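Local coordinates for protein putative rhamnosidase (Streptomyces avermitilis, PDB 3W5M) that hydrolyses terminal non-reducing alpha-L-rhamnose from alpha-L-rhamnosides such as the citrus flavonoids naringin and rutin and the arabinogalactan-protein gum arabic, at residues R46-S49 and G53-H56; D670-D675 and L720-A725; A814-L819 and L858-D863. All blocks are in the same frame, centred on the assembly; numbering follows the deposited sequence.

The three contacts come one after another along the chain, with no interleaving. Interaction 1 lies in the N-terminal immunoglobulin-like domain, where the connection after strand 40-48 turns back on that strand. Interactions 2 and 3 both belong to the (alpha/alpha)6-barrel: the first joins the loop after helix 658-671 to helix 713-732, the second joins helices 812-820 and 854-863. Their centres are about 29 Å apart, whereas the centre of interaction 1 lies about 42 Å from that of interaction 2 and about 53 Å from that of interaction 3. They thus sample a peripheral beta domain and two places in the catalytic barrel, all away from the rhamnose-binding, catalytic and calcium sites.

Interaction 1 of 3, residues R46-S49 and G53-H56; sequences RVAS and GLSH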
ATOM      1  N   ARG A  46     -28.711  21.034 -10.609  1.00 27.76           N
ATOM      2  CA  ARG A  46     -29.301  20.519 -11.844  1.00 29.56           C
ATOM      3  C   ARG A  46     -28.382  19.518 -12.473  1.00 28.02           C
ATOM      4  O   ARG A  46     -27.175  19.693 -12.430  1.00 27.32           O
ATOM      5  CB  ARG A  46     -29.520  21.638 -12.841  1.00 30.63           C
ATOM      6  CG  ARG A  46     -30.572  22.635 -12.438  1.00 34.64           C
ATOM      7  CD  ARG A  46     -30.538  23.743 -13.462  1.00 37.40           C
ATOM      8  NE  ARG A  46     -31.728  24.573 -13.371  1.00 42.88           N
ATOM      9  CZ  ARG A  46     -31.913  25.674 -14.087  1.00 39.07           C
ATOM     10  NH1 ARG A  46     -30.979  26.090 -14.943  1.00 37.22           N
ATOM     11  NH2 ARG A  46     -33.030  26.357 -13.923  1.00 39.27           N
ATOM     12  N   VAL A  47     -28.972  18.481 -13.068  1.00 27.62           N
ATOM     13  CA  VAL A  47     -28.243  17.429 -13.757  1.00 26.87           C
ATOM     14  C   VAL A  47     -28.927  17.224 -15.102  1.00 26.79           C
ATOM     15  O   VAL A  47     -30.160  17.183 -15.167  1.00 26.10           O
ATOM     16  CB  VAL A  47     -28.277  16.081 -12.968  1.00 27.25           C
ATOM     17  CG1 VAL A  47     -27.383  15.048 -13.635  1.00 26.09           C
ATOM     18  CG2 VAL A  47     -27.908  16.266 -11.507  1.00 25.28           C
ATOM     19  N   ALA A  48     -28.122  17.091 -16.149  1.00 26.88           N
ATOM     20  CA  ALA A  48     -28.605  16.970 -17.512  1.00 29.05           C
ATOM     21  C   ALA A  48     -27.663  16.131 -18.371  1.00 30.42           C
ATOM     22  O   ALA A  48     -26.516  15.840 -17.971  1.00 29.57           O
ATOM     23  CB  ALA A  48     -28.802  18.370 -18.111  1.00 26.19           C
ATOM     24  N   SER A  49     -28.131  15.733 -19.555  1.00 30.36           N
ATOM     25  CA  SER A  49     -27.370  14.847 -20.430  1.00 30.29           C
ATOM     26  C   SER A  49     -26.337  15.602 -21.272  1.00 30.60           C
ATOM     27  O   SER A  49     -25.534  14.992 -21.975  1.00 31.51           O
ATOM     28  CB  SER A  49     -28.317  14.031 -21.328  1.00 35.07           C
ATOM     29  OG  SER A  49     -28.941  14.874 -22.285  1.00 37.71           O
ATOM     30  N   GLY A  53     -27.614  21.601 -22.084  1.00 39.09           N
ATOM     31  CA  GLY A  53     -28.903  21.156 -21.563  1.00 34.82           C
ATOM     32  C   GLY A  53     -29.234  21.519 -20.129  1.00 34.86           C
ATOM     33  O   GLY A  53     -30.351  21.300 -19.688  1.00 33.48           O
ATOM     34  N   LEU A  54     -28.274  22.070 -19.381  1.00 36.23           N
ATOM     35  CA  LEU A  54     -28.511  22.395 -17.965  1.00 34.27           C
ATOM     36  C   LEU A  54     -29.560  23.491 -17.692  1.00 37.39           C
ATOM     37  O   LEU A  54     -30.175  23.519 -16.620  1.00 37.80           O
ATOM     38  CB  LEU A  54     -27.186  22.695 -17.251  1.00 33.43           C
ATOM     39  CG  LEU A  54     -26.337  21.446 -16.988  1.00 30.20           C
ATOM     40  CD1 LEU A  54     -24.844  21.788 -16.965  1.00 31.08           C
ATOM     41  CD2 LEU A  54     -26.808  20.821 -15.687  1.00 32.92           C
ATOM     42  N   SER A  55     -29.774  24.383 -18.659  1.00 41.71           N
ATOM     43  CA  SER A  55     -30.821  25.419 -18.544  1.00 45.27           C
ATOM     44  C   SER A  55     -32.246  24.847 -18.620  1.00 47.10           C
ATOM     45  O   SER A  55     -33.192  25.422 -18.051  1.00 46.22           O
ATOM     46  CB  SER A  55     -30.622  26.514 -19.597  1.00 48.17           C
ATOM     47  OG  SER A  55     -30.471  25.951 -20.884  1.00 54.01           O
ATOM     48  N   HIS A  56     -32.385  23.718 -19.317  1.00 46.02           N
ATOM     49  CA  HIS A  56     -33.622  22.922 -19.328  1.00 49.49           C
ATOM     50  C   HIS A  56     -33.250  21.470 -19.011  1.00 45.28           C
ATOM     51  O   HIS A  56     -33.187  20.641 -19.915  1.00 43.47           O
ATOM     52  CB  HIS A  56     -34.314  23.018 -20.691  1.00 55.09           C
ATOM     53  CG  HIS A  56     -34.394  24.414 -21.225  1.00 65.93           C
ATOM     54  ND1 HIS A  56     -33.515  24.901 -22.170  1.00 69.19           N
ATOM     55  CD2 HIS A  56     -35.231  25.439 -20.924  1.00 69.67           C
ATOM     56  CE1 HIS A  56     -33.815  26.161 -22.439  1.00 71.91           C
ATOM     57  NE2 HIS A  56     -34.849  26.512 -21.695  1.00 72.88           N
TER
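The backbones of A48 and L54 come within 5.4 Å at their CA atoms, because the chain leaves the end of strand 40-48 and curls straight back over it through a short 3-10 turn. R46 and A48 both point toward that turn, while V47 between them faces the other way. L54 lies against both: its CD2 is 4.0 Å from CB of R46 and 4.0 Å from CB of A48, and the same CD2 is 3.5 Å from the backbone O of R46. The methyl of A48 also meets the peptide before L54, its CB at 3.7 Å from O of G53.

This is the connection between two neighbouring antiparallel strands, 40-48 and 60-66, of the immunoglobulin-like N-terminal domain. S49 OG reaches D58 OD2 and S50 OG takes the N-H of G53, while P105 touches L54 from another loop.

R46 runs past the leucine along the turn. With CG beside its backbone N (chi1 -68°) and the chain extended from CG to NE, the guanidinium is carried out to the carbonyls of L54 and S55. NH1 of R46 stands 3.2 Å from O of L54, which lies oblique to the guanidinium, and 3.7 Å from CA of S55, while O of S55 lies over one face of the group. NE keeps a long, weak ion pair with D61, and W102 also touches the side chain. An alanine here would remove the arm beyond CB and would probably leave D61 without this charge and the L54 carbonyl without its cationic neighbour.

Interaction 2 of 3, residues D670-D675 and L720-A725; sequences DAQTSD and LPSVHA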
ATOM      1  N   ASP A 670     -14.774  -6.949   4.853  1.00 20.78           N
ATOM      2  CA  ASP A 670     -14.798  -8.204   4.088  1.00 20.76           C
ATOM      3  C   ASP A 670     -14.080  -9.299   4.874  1.00 22.68           C
ATOM      4  O   ASP A 670     -14.350 -10.484   4.648  1.00 25.06           O
ATOM      5  CB  ASP A 670     -13.997  -8.098   2.765  1.00 21.68           C
ATOM      6  CG  ASP A 670     -14.783  -7.522   1.613  1.00 25.33           C
ATOM      7  OD1 ASP A 670     -16.031  -7.400   1.682  1.00 23.85           O
ATOM      8  OD2 ASP A 670     -14.132  -7.180   0.587  1.00 24.91           O
ATOM      9  N   ALA A 671     -13.132  -8.908   5.733  1.00 20.84           N
ATOM     10  CA  ALA A 671     -12.302  -9.879   6.485  1.00 20.44           C
ATOM     11  C   ALA A 671     -12.851 -10.182   7.886  1.00 20.48           C
ATOM     12  O   ALA A 671     -12.363 -11.120   8.556  1.00 22.89           O
ATOM     13  CB  ALA A 671     -10.866  -9.406   6.586  1.00 21.70           C
ATOM     14  N   GLN A 672     -13.822  -9.401   8.331  1.00 19.90           N
ATOM     15  CA  GLN A 672     -14.330  -9.561   9.730  1.00 20.96           C
ATOM     16  C   GLN A 672     -14.824 -10.996   9.920  1.00 21.54           C
ATOM     17  O   GLN A 672     -15.533 -11.554   9.051  1.00 21.66           O
ATOM     18  CB  GLN A 672     -15.410  -8.523  10.040  1.00 21.99           C
ATOM     19  CG  GLN A 672     -15.788  -8.412  11.536  1.00 21.18           C
ATOM     20  CD  GLN A 672     -16.752  -7.261  11.805  1.00 23.50           C
ATOM     21  OE1 GLN A 672     -17.272  -6.668  10.878  1.00 25.28           O
ATOM     22  NE2 GLN A 672     -16.968  -6.922  13.084  1.00 21.33           N
ATOM     23  N   THR A 673     -14.441 -11.628  11.030  1.00 22.14           N
ATOM     24  CA  THR A 673     -14.763 -13.053  11.170  1.00 20.91           C
ATOM     25  C   THR A 673     -16.236 -13.216  11.489  1.00 22.85           C
ATOM     26  O   THR A 673     -16.906 -12.240  11.864  1.00 23.37           O
ATOM     27  CB  THR A 673     -13.965 -13.736  12.275  1.00 23.07           C
ATOM     28  OG1 THR A 673     -14.466 -13.288  13.552  1.00 22.99           O
ATOM     29  CG2 THR A 673     -12.479 -13.435  12.114  1.00 24.72           C
ATOM     30  N   SER A 674     -16.725 -14.447  11.328  1.00 23.85           N
ATOM     31  CA  SER A 674     -18.144 -14.751  11.515  1.00 27.75           C
ATOM     32  C   SER A 674     -18.576 -14.506  12.957  1.00 29.78           C
ATOM     33  O   SER A 674     -19.755 -14.350  13.206  1.00 34.58           O
ATOM     34  CB  SER A 674     -18.456 -16.181  11.127  1.00 26.96           C
ATOM     35  OG  SER A 674     -17.731 -17.109  11.932  1.00 27.58           O
ATOM     36  N   ASP A 675     -17.648 -14.490  13.906  1.00 31.23           N
ATOM     37  CA  ASP A 675     -18.029 -14.136  15.278  1.00 32.13           C
ATOM     38  C   ASP A 675     -17.744 -12.665  15.625  1.00 31.51           C
ATOM     39  O   ASP A 675     -17.773 -12.251  16.796  1.00 28.79           O
ATOM     40  CB  ASP A 675     -17.466 -15.136  16.294  1.00 40.03           C
ATOM     41  CG  ASP A 675     -15.962 -15.124  16.364  1.00 47.36           C
ATOM     42  OD1 ASP A 675     -15.308 -14.859  15.336  1.00 53.32           O
ATOM     43  OD2 ASP A 675     -15.421 -15.393  17.459  1.00 54.43           O
ATOM     44  N   LEU A 720     -21.088   1.257  11.157  1.00 22.56           N
ATOM     45  CA  LEU A 720     -21.735   1.021  12.468  1.00 25.39           C
ATOM     46  C   LEU A 720     -22.173  -0.436  12.757  1.00 24.62           C
ATOM     47  O   LEU A 720     -21.878  -0.924  13.838  1.00 24.74           O
ATOM     48  CB  LEU A 720     -22.813   2.090  12.805  1.00 26.48           C
ATOM     49  CG  LEU A 720     -23.312   2.102  14.258  1.00 28.83           C
ATOM     50  CD1 LEU A 720     -22.187   2.328  15.264  1.00 28.09           C
ATOM     51  CD2 LEU A 720     -24.426   3.136  14.429  1.00 32.31           C
ATOM     52  N   PRO A 721     -22.796  -1.162  11.793  1.00 25.52           N
ATOM     53  CA  PRO A 721     -23.124  -2.587  12.050  1.00 24.45           C
ATOM     54  C   PRO A 721     -21.917  -3.495  12.353  1.00 24.16           C
ATOM     55  O   PRO A 721     -22.001  -4.376  13.220  1.00 23.48           O
ATOM     56  CB  PRO A 721     -23.833  -3.026  10.759  1.00 26.47           C
ATOM     57  CG  PRO A 721     -24.352  -1.738  10.174  1.00 27.06           C
ATOM     58  CD  PRO A 721     -23.304  -0.721  10.475  1.00 25.24           C
ATOM     59  N   SER A 722     -20.796  -3.292  11.654  1.00 22.86           N
ATOM     60  CA  SER A 722     -19.553  -4.049  11.954  1.00 21.56           C
ATOM     61  C   SER A 722     -19.008  -3.682  13.341  1.00 22.33           C
ATOM     62  O   SER A 722     -18.454  -4.534  14.026  1.00 22.77           O
ATOM     63  CB  SER A 722     -18.466  -3.827  10.883  1.00 20.76           C
ATOM     64  OG  SER A 722     -17.979  -2.498  10.921  1.00 20.84           O
ATOM     65  N   VAL A 723     -19.203  -2.423  13.743  1.00 22.01           N
ATOM     66  CA  VAL A 723     -18.777  -1.917  15.054  1.00 23.00           C
ATOM     67  C   VAL A 723     -19.614  -2.616  16.151  1.00 23.01           C
ATOM     68  O   VAL A 723     -19.053  -3.108  17.126  1.00 22.43           O
ATOM     69  CB  VAL A 723     -18.893  -0.379  15.131  1.00 22.55           C
ATOM     70  CG1 VAL A 723     -18.773   0.141  16.571  1.00 22.83           C
ATOM     71  CG2 VAL A 723     -17.816   0.276  14.262  1.00 23.67           C
ATOM     72  N   HIS A 724     -20.935  -2.676  15.955  1.00 24.67           N
ATOM     73  CA  HIS A 724     -21.833  -3.437  16.855  1.00 25.91           C
ATOM     74  C   HIS A 724     -21.347  -4.872  17.013  1.00 25.61           C
ATOM     75  O   HIS A 724     -21.259  -5.379  18.143  1.00 25.50           O
ATOM     76  CB  HIS A 724     -23.304  -3.400  16.373  1.00 27.92           C
ATOM     77  CG  HIS A 724     -24.276  -4.047  17.323  1.00 31.99           C
ATOM     78  ND1 HIS A 724     -24.975  -3.334  18.278  1.00 36.24           N
ATOM     79  CD2 HIS A 724     -24.651  -5.341  17.478  1.00 37.70           C
ATOM     80  CE1 HIS A 724     -25.743  -4.157  18.975  1.00 38.25           C
ATOM     81  NE2 HIS A 724     -25.565  -5.383  18.511  1.00 40.02           N
ATOM     82  N   ALA A 725     -21.015  -5.533  15.898  1.00 23.16           N
ATOM     83  CA  ALA A 725     -20.595  -6.920  15.945  1.00 23.30           C
ATOM     84  C   ALA A 725     -19.261  -7.079  16.681  1.00 22.25           C
ATOM     85  O   ALA A 725     -19.047  -8.089  17.348  1.00 24.21           O
ATOM     86  CB  ALA A 725     -20.523  -7.515  14.549  1.00 22.10           C
TER
HETATM   87  O   HOH W   1     -20.364 -10.481  17.268  1.00 36.53           O
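Q672 stretches across to S722 and A725, tying a loop to a helix in the (alpha/alpha)6-barrel of the catalytic domain: Q672 lies on the loop that follows helix 658-671, and its partners lie on helix 713-732. CG sits anti to the backbone N (chi1 -168°) and the chain is extended beyond it, which carries the amide right up to the helix surface.

There the amide meets S722 with both of its polar atoms. NE2 donates to the backbone O of S722 at 3.0 Å, nearly straight at 167°, and that oxygen lies close to the plane of the amide. Seen from the acceptor, the nitrogen comes in from the side, at 127° to the C=O bond and tilted from the carbonyl plane. OE1 turns to the serine side chain, 3.1 Å from CB of S722; the hydroxyl itself is bonded to O of A719 in the preceding turn. NE2 has a second acceptor in O of G676, so two bonds hold the amide in its rotation. A725 lies one turn on from S722, and its CB comes within 3.9 Å of NE2 of Q672, while F678 touches both Q672 and S722.

Further along, the loop and the helix are joined through solvent: one water gives a hydrogen bond of 2.7 Å to the backbone O of A725 and another of 3.2 Å to O of D675.

Interaction 3 of 3, residues A814-L819 and L858-D863; sequences AYVLTL and LPVLTD
The backbone O of L819 is gripped from two sources: NH1 of R829 donates to it, and a water lies 2.9 Å away. The same water is 3.1 Å from OD2 of D863, so it can link the two helices, although it has more acceptors around it than protons to give.

Beneath this polar edge the contact is apolar and centres on V860. Its two methyls divide the work. CG1, set anti to the backbone N (chi1 159°), packs 3.7 Å from CD1 of L819 and 3.8 Å from CB of the same leucine; the two side chains cross at about a right angle. CG2 of V860 turns to V816, 3.5 Å from O of V816 and 4.4 Å from CG1 of V816. V860 thus lies against one turn of the partner helix, covering V816 and L819 together, and all three residues are buried.

Both helices belong to the (alpha/alpha)6-barrel. V816 also packs on R856 and L857, extending the pairing of helix 812-820 with helix 854-863, while helix 829-842 receives Y815 from one and L861 from the other, and helix 867-875 packs on L858 and L861.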
ATOM      1  N   ALA A 814       0.485   3.882  29.965  1.00 32.47           N
ATOM      2  CA  ALA A 814      -0.621   3.649  30.904  1.00 32.33           C
ATOM      3  C   ALA A 814      -1.364   4.936  31.252  1.00 32.74           C
ATOM      4  O   ALA A 814      -2.594   4.935  31.330  1.00 35.35           O
ATOM      5  CB  ALA A 814      -0.140   2.953  32.178  1.00 32.37           C
ATOM      6  N   TYR A 815      -0.634   6.033  31.424  1.00 34.46           N
ATOM      7  CA  TYR A 815      -1.270   7.301  31.741  1.00 31.52           C
ATOM      8  C   TYR A 815      -1.797   7.979  30.496  1.00 32.13           C
ATOM      9  O   TYR A 815      -2.915   8.488  30.486  1.00 28.61           O
ATOM     10  CB  TYR A 815      -0.306   8.203  32.490  1.00 34.34           C
ATOM     11  CG  TYR A 815       0.027   7.590  33.822  1.00 35.74           C
ATOM     12  CD1 TYR A 815      -0.974   7.398  34.781  1.00 35.37           C
ATOM     13  CD2 TYR A 815       1.323   7.165  34.113  1.00 36.33           C
ATOM     14  CE1 TYR A 815      -0.682   6.824  36.004  1.00 36.92           C
ATOM     15  CE2 TYR A 815       1.623   6.581  35.337  1.00 33.87           C
ATOM     16  CZ  TYR A 815       0.621   6.406  36.267  1.00 35.52           C
ATOM     17  OH  TYR A 815       0.911   5.826  37.484  1.00 37.81           O
ATOM     18  N   VAL A 816      -0.979   7.988  29.447  1.00 29.41           N
ATOM     19  CA  VAL A 816      -1.411   8.548  28.179  1.00 28.13           C
ATOM     20  C   VAL A 816      -2.779   7.992  27.789  1.00 27.41           C
ATOM     21  O   VAL A 816      -3.697   8.767  27.478  1.00 28.45           O
ATOM     22  CB  VAL A 816      -0.390   8.273  27.049  1.00 26.40           C
ATOM     23  CG1 VAL A 816      -1.020   8.599  25.691  1.00 24.67           C
ATOM     24  CG2 VAL A 816       0.857   9.144  27.239  1.00 25.57           C
ATOM     25  N   LEU A 817      -2.918   6.671  27.797  1.00 27.58           N
ATOM     26  CA  LEU A 817      -4.129   6.052  27.273  1.00 28.79           C
ATOM     27  C   LEU A 817      -5.351   6.315  28.143  1.00 30.05           C
ATOM     28  O   LEU A 817      -6.448   6.568  27.626  1.00 26.99           O
ATOM     29  CB  LEU A 817      -3.942   4.551  27.082  1.00 31.41           C
ATOM     30  CG  LEU A 817      -3.088   4.245  25.839  1.00 31.45           C
ATOM     31  CD1 LEU A 817      -2.566   2.830  25.887  1.00 31.94           C
ATOM     32  CD2 LEU A 817      -3.860   4.484  24.550  1.00 32.68           C
ATOM     33  N   THR A 818      -5.160   6.246  29.462  1.00 29.05           N
ATOM     34  CA  THR A 818      -6.264   6.496  30.384  1.00 29.56           C
ATOM     35  C   THR A 818      -6.704   7.945  30.354  1.00 27.26           C
ATOM     36  O   THR A 818      -7.911   8.196  30.406  1.00 29.80           O
ATOM     37  CB  THR A 818      -5.912   6.091  31.828  1.00 28.02           C
ATOM     38  OG1 THR A 818      -4.761   6.839  32.259  1.00 30.98           O
ATOM     39  CG2 THR A 818      -5.636   4.615  31.873  1.00 27.39           C
ATOM     40  N   LEU A 819      -5.761   8.887  30.254  1.00 26.41           N
ATOM     41  CA  LEU A 819      -6.116  10.302  30.141  1.00 27.14           C
ATOM     42  C   LEU A 819      -6.792  10.593  28.800  1.00 28.87           C
ATOM     43  O   LEU A 819      -7.814  11.299  28.739  1.00 27.42           O
ATOM     44  CB  LEU A 819      -4.907  11.212  30.348  1.00 28.62           C
ATOM     45  CG  LEU A 819      -4.448  11.218  31.811  1.00 29.94           C
ATOM     46  CD1 LEU A 819      -3.018  11.718  31.854  1.00 29.99           C
ATOM     47  CD2 LEU A 819      -5.383  12.082  32.669  1.00 30.71           C
ATOM     48  N   LEU A 858       1.624  13.616  23.004  1.00 24.39           N
ATOM     49  CA  LEU A 858       1.718  15.064  22.975  1.00 25.22           C
ATOM     50  C   LEU A 858       0.332  15.706  23.160  1.00 27.06           C
ATOM     51  O   LEU A 858       0.213  16.715  23.884  1.00 27.12           O
ATOM     52  CB  LEU A 858       2.471  15.605  21.741  1.00 26.99           C
ATOM     53  CG  LEU A 858       3.967  15.276  21.522  1.00 28.12           C
ATOM     54  CD1 LEU A 858       4.612  16.240  20.542  1.00 28.74           C
ATOM     55  CD2 LEU A 858       4.765  15.274  22.829  1.00 29.69           C
ATOM     56  N   PRO A 859      -0.727  15.135  22.531  1.00 27.96           N
ATOM     57  CA  PRO A 859      -2.090  15.663  22.800  1.00 27.30           C
ATOM     58  C   PRO A 859      -2.518  15.627  24.299  1.00 30.39           C
ATOM     59  O   PRO A 859      -3.032  16.629  24.816  1.00 30.17           O
ATOM     60  CB  PRO A 859      -2.987  14.750  21.952  1.00 28.86           C
ATOM     61  CG  PRO A 859      -2.109  14.379  20.802  1.00 29.09           C
ATOM     62  CD  PRO A 859      -0.752  14.134  21.443  1.00 27.97           C
ATOM     63  N   VAL A 860      -2.296  14.505  24.975  1.00 29.93           N
ATOM     64  CA  VAL A 860      -2.588  14.387  26.420  1.00 31.04           C
ATOM     65  C   VAL A 860      -1.793  15.409  27.241  1.00 32.29           C
ATOM     66  O   VAL A 860      -2.351  16.079  28.127  1.00 32.92           O
ATOM     67  CB  VAL A 860      -2.359  12.957  26.912  1.00 29.74           C
ATOM     68  CG1 VAL A 860      -2.160  12.900  28.416  1.00 28.87           C
ATOM     69  CG2 VAL A 860      -3.518  12.069  26.494  1.00 30.54           C
ATOM     70  N   LEU A 861      -0.506  15.548  26.932  1.00 31.93           N
ATOM     71  CA  LEU A 861       0.340  16.552  27.580  1.00 32.19           C
ATOM     72  C   LEU A 861      -0.245  17.966  27.418  1.00 32.04           C
ATOM     73  O   LEU A 861      -0.287  18.724  28.373  1.00 30.02           O
ATOM     74  CB  LEU A 861       1.796  16.481  27.079  1.00 30.70           C
ATOM     75  CG  LEU A 861       2.657  15.313  27.561  1.00 31.50           C
ATOM     76  CD1 LEU A 861       3.980  15.312  26.805  1.00 31.13           C
ATOM     77  CD2 LEU A 861       2.918  15.404  29.063  1.00 31.64           C
ATOM     78  N   THR A 862      -0.716  18.295  26.219  1.00 29.42           N
ATOM     79  CA  THR A 862      -1.308  19.597  25.962  1.00 31.56           C
ATOM     80  C   THR A 862      -2.660  19.743  26.661  1.00 31.77           C
ATOM     81  O   THR A 862      -2.971  20.822  27.179  1.00 32.84           O
ATOM     82  CB  THR A 862      -1.480  19.875  24.455  1.00 30.22           C
ATOM     83  OG1 THR A 862      -0.234  20.319  23.900  1.00 33.44           O
ATOM     84  CG2 THR A 862      -2.513  20.986  24.220  1.00 29.75           C
ATOM     85  N   ASP A 863      -3.444  18.669  26.684  1.00 32.48           N
ATOM     86  CA  ASP A 863      -4.788  18.715  27.276  1.00 36.84           C
ATOM     87  C   ASP A 863      -4.725  19.001  28.758  1.00 39.39           C
ATOM     88  O   ASP A 863      -5.623  19.622  29.310  1.00 39.29           O
ATOM     89  CB  ASP A 863      -5.516  17.387  27.131  1.00 40.92           C
ATOM     90  CG  ASP A 863      -6.048  17.142  25.739  1.00 48.82           C
ATOM     91  OD1 ASP A 863      -6.133  18.082  24.907  1.00 51.10           O
ATOM     92  OD2 ASP A 863      -6.391  15.967  25.484  1.00 55.10           O
TER
HETATM   93  O   HOH W   2      -6.883  13.913  27.786  1.00 42.78           O